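O-methyltransferase, SAM-dependent (Legionella pneumophila subsp. pneumophila, PDB 3R3H) probably transfers a methyl group from S-adenosylmethionine to a hydroxyl oxygen of a substrate that is not identified. Local coordinates at residues Pro25-Leu39 and Asn94-Ala108. Numbering follows the deposited sequence.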
loop_
_atom_site.group_PDB
_atom_site.type_symbol
_atom_site.label_atom_id
_atom_site.label_comp_id
_atom_site.label_asym_id
_atom_site.label_seq_id
_atom_site.Cartn_x
_atom_site.Cartn_y
_atom_site.Cartn_z
ATOM N N PRO A 25 -20.754 9.790 -0.927
ATOM C CA PRO A 25 -21.343 11.138 -0.829
ATOM C C PRO A 25 -21.119 11.923 0.459
ATOM O O PRO A 25 -20.776 13.110 0.417
ATOM C CB PRO A 25 -22.829 10.897 -1.119
ATOM C CG PRO A 25 -23.012 9.398 -0.949
ATOM C CD PRO A 25 -21.736 8.843 -1.485
ATOM N N ALA A 26 -21.333 11.268 1.597
ATOM C CA ALA A 26 -21.142 11.910 2.894
ATOM C C ALA A 26 -19.676 12.297 3.037
ATOM O O ALA A 26 -19.358 13.343 3.603
ATOM C CB ALA A 26 -21.550 10.967 4.004
ATOM N N LEU A 27 -18.786 11.449 2.520
ATOM C CA LEU A 27 -17.350 11.726 2.563
ATOM C C LEU A 27 -17.061 12.961 1.723
ATOM O O LEU A 27 -16.539 13.963 2.219
ATOM C CB LEU A 27 -16.552 10.554 1.989
ATOM C CG LEU A 27 -16.155 9.395 2.884
ATOM C CD1 LEU A 27 -15.370 8.383 2.067
ATOM C CD2 LEU A 27 -15.335 9.924 4.042
ATOM N N ALA A 28 -17.409 12.867 0.442
ATOM C CA ALA A 28 -17.181 13.951 -0.499
ATOM C C ALA A 28 -17.741 15.258 0.062
ATOM O O ALA A 28 -17.118 16.323 -0.062
ATOM C CB ALA A 28 -17.838 13.616 -1.830
ATOM N N ALA A 29 -18.912 15.158 0.690
ATOM C CA ALA A 29 -19.601 16.299 1.285
ATOM C C ALA A 29 -18.842 16.838 2.488
ATOM O O ALA A 29 -18.676 18.051 2.636
ATOM C CB ALA A 29 -21.012 15.882 1.695
ATOM N N LEU A 30 -18.396 15.929 3.355
ATOM C CA LEU A 30 -17.641 16.332 4.535
ATOM C C LEU A 30 -16.404 17.068 4.017
ATOM O O LEU A 30 -16.068 18.158 4.481
ATOM C CB LEU A 30 -17.228 15.098 5.361
ATOM C CG LEU A 30 -16.772 15.282 6.823
ATOM C CD1 LEU A 30 -16.727 13.924 7.528
ATOM C CD2 LEU A 30 -15.420 15.968 6.873
ATOM N N ARG A 31 -15.752 16.464 3.028
ATOM C CA ARG A 31 -14.561 17.037 2.434
ATOM C C ARG A 31 -14.860 18.410 1.830
ATOM O O ARG A 31 -14.315 19.418 2.269
ATOM C CB ARG A 31 -14.026 16.107 1.349
ATOM C CG ARG A 31 -12.533 15.808 1.434
ATOM C CD ARG A 31 -11.922 15.801 0.043
ATOM N NE ARG A 31 -12.762 15.081 -0.908
ATOM C CZ ARG A 31 -12.780 15.323 -2.215
ATOM N NH1 ARG A 31 -12.001 16.269 -2.734
ATOM N NH2 ARG A 31 -13.587 14.625 -3.004
ATOM N N LYS A 32 -15.727 18.441 0.822
ATOM C CA LYS A 32 -16.098 19.687 0.147
ATOM C C LYS A 32 -16.533 20.815 1.097
ATOM O O LYS A 32 -16.287 21.988 0.816
ATOM C CB LYS A 32 -17.199 19.413 -0.871
ATOM N N GLU A 33 -17.178 20.462 2.209
ATOM C CA GLU A 33 -17.632 21.447 3.192
ATOM C C GLU A 33 -16.539 21.894 4.181
ATOM O O GLU A 33 -16.819 22.648 5.115
ATOM C CB GLU A 33 -18.844 20.899 3.964
ATOM C CG GLU A 33 -20.219 21.465 3.529
ATOM C CD GLU A 33 -20.710 22.672 4.368
ATOM O OE1 GLU A 33 -19.971 23.680 4.499
ATOM O OE2 GLU A 33 -21.853 22.610 4.891
ATOM N N THR A 34 -15.304 21.431 3.979
ATOM C CA THR A 34 -14.187 21.794 4.857
ATOM C C THR A 34 -12.923 22.068 4.045
ATOM O O THR A 34 -11.823 22.163 4.596
ATOM C CB THR A 34 -13.873 20.674 5.916
ATOM O OG1 THR A 34 -13.718 19.404 5.269
ATOM C CG2 THR A 34 -14.988 20.574 6.940
ATOM N N SER A 35 -13.094 22.198 2.731
ATOM C CA SER A 35 -11.984 22.453 1.811
ATOM C C SER A 35 -11.256 23.748 2.176
ATOM O O SER A 35 -10.023 23.781 2.297
ATOM C CB SER A 35 -12.509 22.564 0.375
ATOM O OG SER A 35 -13.594 21.679 0.139
ATOM N N THR A 36 -12.044 24.810 2.342
ATOM C CA THR A 36 -11.564 26.146 2.703
ATOM C C THR A 36 -10.841 26.140 4.054
ATOM O O THR A 36 -9.806 26.791 4.228
ATOM C CB THR A 36 -12.744 27.137 2.793
ATOM O OG1 THR A 36 -13.681 26.669 3.773
ATOM C CG2 THR A 36 -13.444 27.272 1.443
ATOM N N MET A 37 -11.427 25.406 5.000
ATOM C CA MET A 37 -10.914 25.230 6.359
ATOM C C MET A 37 -9.412 24.911 6.290
ATOM O O MET A 37 -8.973 24.147 5.433
ATOM C CB MET A 37 -11.680 24.066 7.005
ATOM C CG MET A 37 -12.074 24.210 8.472
ATOM S SD MET A 37 -13.487 23.108 8.867
ATOM C CE MET A 37 -13.516 23.149 10.681
ATOM N N GLU A 38 -8.627 25.499 7.187
ATOM C CA GLU A 38 -7.179 25.264 7.214
ATOM C C GLU A 38 -6.853 23.849 7.691
ATOM O O GLU A 38 -5.749 23.344 7.473
ATOM C CB GLU A 38 -6.494 26.301 8.112
ATOM C CG GLU A 38 -6.643 27.716 7.582
ATOM C CD GLU A 38 -6.195 27.827 6.131
ATOM O OE1 GLU A 38 -4.977 27.715 5.883
ATOM O OE2 GLU A 38 -7.056 28.008 5.241
ATOM N N LEU A 39 -7.841 23.223 8.335
ATOM C CA LEU A 39 -7.755 21.858 8.872
ATOM C C LEU A 39 -7.647 20.827 7.743
ATOM O O LEU A 39 -7.018 19.781 7.909
ATOM C CB LEU A 39 -9.005 21.541 9.712
ATOM C CG LEU A 39 -8.906 21.032 11.156
ATOM C CD1 LEU A 39 -10.300 20.600 11.596
ATOM C CD2 LEU A 39 -7.931 19.869 11.276
ATOM N N ASN A 94 -7.104 18.046 18.378
ATOM C CA ASN A 94 -7.351 19.426 17.987
ATOM C C ASN A 94 -8.093 20.218 19.073
ATOM O O ASN A 94 -9.146 19.786 19.585
ATOM C CB ASN A 94 -8.163 19.435 16.687
ATOM C CG ASN A 94 -8.321 20.823 16.089
ATOM O OD1 ASN A 94 -7.766 21.799 16.581
ATOM N ND2 ASN A 94 -9.069 20.907 15.004
ATOM N N GLU A 95 -7.537 21.365 19.445
ATOM C CA GLU A 95 -8.204 22.195 20.427
ATOM C C GLU A 95 -8.385 23.601 19.875
ATOM O O GLU A 95 -8.653 24.560 20.610
ATOM C CB GLU A 95 -7.463 22.206 21.760
ATOM C CG GLU A 95 -5.964 22.212 21.708
ATOM C CD GLU A 95 -5.383 22.017 23.096
ATOM O OE1 GLU A 95 -5.383 22.985 23.888
ATOM O OE2 GLU A 95 -4.953 20.883 23.403
ATOM N N GLY A 96 -8.236 23.695 18.556
ATOM C CA GLY A 96 -8.441 24.941 17.843
ATOM C C GLY A 96 -9.835 24.813 17.248
ATOM O O GLY A 96 -10.686 24.104 17.791
ATOM N N TRP A 97 -10.070 25.465 16.120
ATOM C CA TRP A 97 -11.376 25.413 15.475
ATOM C C TRP A 97 -11.751 24.122 14.772
ATOM O O TRP A 97 -10.952 23.532 14.051
ATOM C CB TRP A 97 -11.525 26.545 14.467
ATOM C CG TRP A 97 -11.501 27.891 15.069
ATOM C CD1 TRP A 97 -10.405 28.675 15.282
ATOM C CD2 TRP A 97 -12.627 28.625 15.569
ATOM N NE1 TRP A 97 -10.779 29.856 15.881
ATOM C CE2 TRP A 97 -12.136 29.851 16.071
ATOM C CE3 TRP A 97 -14.004 28.365 15.643
ATOM C CZ2 TRP A 97 -12.975 30.819 16.641
ATOM C CZ3 TRP A 97 -14.838 29.333 16.212
ATOM C CH2 TRP A 97 -14.316 30.542 16.702
ATOM N N THR A 98 -12.998 23.710 14.980
ATOM C CA THR A 98 -13.550 22.511 14.352
ATOM C C THR A 98 -15.039 22.709 14.101
ATOM O O THR A 98 -15.614 23.760 14.376
ATOM C CB THR A 98 -13.414 21.232 15.252
ATOM O OG1 THR A 98 -13.408 21.618 16.635
ATOM C CG2 THR A 98 -12.160 20.429 14.895
ATOM N N LYS A 99 -15.632 21.661 13.562
ATOM C CA LYS A 99 -17.050 21.558 13.293
ATOM C C LYS A 99 -17.194 20.074 13.501
ATOM O O LYS A 99 -16.283 19.307 13.189
ATOM C CB LYS A 99 -17.389 21.898 11.849
ATOM C CG LYS A 99 -17.733 23.344 11.635
ATOM C CD LYS A 99 -18.046 23.603 10.185
ATOM C CE LYS A 99 -18.122 25.096 9.919
ATOM N NZ LYS A 99 -18.130 25.431 8.461
ATOM N N HIS A 100 -18.309 19.650 14.052
ATOM C CA HIS A 100 -18.461 18.236 14.274
ATOM C C HIS A 100 -18.810 17.494 13.016
ATOM O O HIS A 100 -19.431 18.037 12.110
ATOM C CB HIS A 100 -19.476 18.037 15.361
ATOM C CG HIS A 100 -19.066 18.700 16.627
ATOM N ND1 HIS A 100 -17.864 18.421 17.240
ATOM C CD2 HIS A 100 -19.643 19.688 17.349
ATOM C CE1 HIS A 100 -17.716 19.213 18.287
ATOM N NE2 HIS A 100 -18.782 19.991 18.375
ATOM N N ALA A 101 -18.385 16.245 12.966
ATOM C CA ALA A 101 -18.612 15.426 11.799
ATOM C C ALA A 101 -19.845 14.549 11.892
ATOM O O ALA A 101 -20.276 13.972 10.886
ATOM C CB ALA A 101 -17.374 14.564 11.550
ATOM N N HIS A 102 -20.422 14.463 13.089
ATOM C CA HIS A 102 -21.579 13.605 13.290
ATOM C C HIS A 102 -22.729 13.775 12.296
ATOM O O HIS A 102 -23.405 12.803 11.965
ATOM C CB HIS A 102 -22.080 13.703 14.733
ATOM C CG HIS A 102 -22.698 15.020 15.087
ATOM N ND1 HIS A 102 -21.997 16.031 15.707
ATOM C CD2 HIS A 102 -23.966 15.479 14.936
ATOM C CE1 HIS A 102 -22.804 17.058 15.926
ATOM N NE2 HIS A 102 -24.003 16.747 15.465
ATOM N N PRO A 103 -22.960 14.998 11.786
ATOM C CA PRO A 103 -24.069 15.096 10.828
ATOM C C PRO A 103 -23.826 14.153 9.636
ATOM O O PRO A 103 -24.715 13.382 9.232
ATOM C CB PRO A 103 -24.041 16.573 10.416
ATOM C CG PRO A 103 -23.566 17.235 11.647
ATOM C CD PRO A 103 -22.436 16.338 12.102
ATOM N N TYR A 104 -22.615 14.226 9.081
ATOM C CA TYR A 104 -22.229 13.396 7.953
ATOM C C TYR A 104 -22.181 11.926 8.362
ATOM O O TYR A 104 -22.605 11.048 7.602
ATOM C CB TYR A 104 -20.867 13.838 7.433
ATOM C CG TYR A 104 -20.857 15.273 6.993
ATOM C CD1 TYR A 104 -20.542 16.291 7.886
ATOM C CD2 TYR A 104 -21.192 15.618 5.686
ATOM C CE1 TYR A 104 -20.554 17.610 7.496
ATOM C CE2 TYR A 104 -21.219 16.933 5.281
ATOM C CZ TYR A 104 -20.897 17.932 6.190
ATOM O OH TYR A 104 -20.941 19.254 5.795
ATOM N N TRP A 105 -21.661 11.654 9.554
ATOM C CA TRP A 105 -21.604 10.284 10.029
ATOM C C TRP A 105 -23.010 9.647 10.039
ATOM O O TRP A 105 -23.170 8.494 9.638
ATOM C CB TRP A 105 -20.976 10.241 11.429
ATOM C CG TRP A 105 -19.501 10.633 11.476
ATOM C CD1 TRP A 105 -18.632 10.743 10.418
ATOM C CD2 TRP A 105 -18.735 10.939 12.654
ATOM N NE1 TRP A 105 -17.382 11.102 10.867
ATOM C CE2 TRP A 105 -17.414 11.233 12.229
ATOM C CE3 TRP A 105 -19.038 10.996 14.026
ATOM C CZ2 TRP A 105 -16.390 11.577 13.136
ATOM C CZ3 TRP A 105 -18.014 11.341 14.933
ATOM C CH2 TRP A 105 -16.706 11.629 14.476
ATOM N N ARG A 106 -24.015 10.404 10.490
ATOM C CA ARG A 106 -25.408 9.935 10.540
ATOM C C ARG A 106 -25.918 9.672 9.135
ATOM O O ARG A 106 -26.463 8.610 8.831
ATOM C CB ARG A 106 -26.326 10.992 11.158
ATOM C CG ARG A 106 -25.940 11.455 12.535
ATOM C CD ARG A 106 -26.683 10.697 13.596
ATOM N NE ARG A 106 -26.053 10.860 14.902
ATOM C CZ ARG A 106 -25.765 12.032 15.464
ATOM N NH1 ARG A 106 -26.054 13.165 14.826
ATOM N NH2 ARG A 106 -25.189 12.067 16.667
ATOM N N GLU A 107 -25.751 10.685 8.297
ATOM C CA GLU A 107 -26.168 10.635 6.914
ATOM C C GLU A 107 -25.651 9.362 6.262
ATOM O O GLU A 107 -26.341 8.752 5.449
ATOM C CB GLU A 107 -25.635 11.868 6.190
ATOM C CG GLU A 107 -25.796 11.869 4.678
ATOM C CD GLU A 107 -25.044 13.032 4.024
ATOM O OE1 GLU A 107 -24.698 12.908 2.824
ATOM O OE2 GLU A 107 -24.806 14.068 4.703
ATOM N N ALA A 108 -24.441 8.956 6.642
ATOM C CA ALA A 108 -23.824 7.754 6.091
ATOM C C ALA A 108 -24.028 6.512 6.958
ATOM O O ALA A 108 -23.492 5.453 6.644
ATOM C CB ALA A 108 -22.337 7.993 5.856
#
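N94 OD1 accepts the backbone N-H of G96 at 2.8 Å, the donor lying above the carbonyl plane, and this Asx turn, with a weak bond from ND2 to W97 O, helps to orient the amide that L39 touches, L39 CD1 being 3.6 Å from N94 ND2. Across the rest of the interface the joining is mainly apolar, a worked example of two short helices docking through small residues and one aromatic ring. Y104 is the centrepiece: its CG stands anti to the carbonyl carbon (chi1 -59°), which lays the ring against helix 25-32. L30 CA sits over one face in a CH-pi contact, 3.8 Å from the ring centroid, while A29 CB meets CE2 and the hydroxyl end arrives beside the aliphatic part of E33. Toward the start of helix 25-32, where helix 102-107 ends, the methyls of A26 and A108 touch at 3.6 Å, and A26 and Y104 CA atoms are 5.4 Å apart. L30 CD1 reaches A101 CB at 4.1 Å; W105 NE1 hydrogen-bonds to G72 O. Beyond the helices, M37 CE rests on T98 CA at 3.7 Å. Nearly antiparallel at 165°, helix 25-32 lies beside helix 102-107, between strands 87-92 and 114-118 of the Rossmann-like class I SAM-dependent methyltransferase fold.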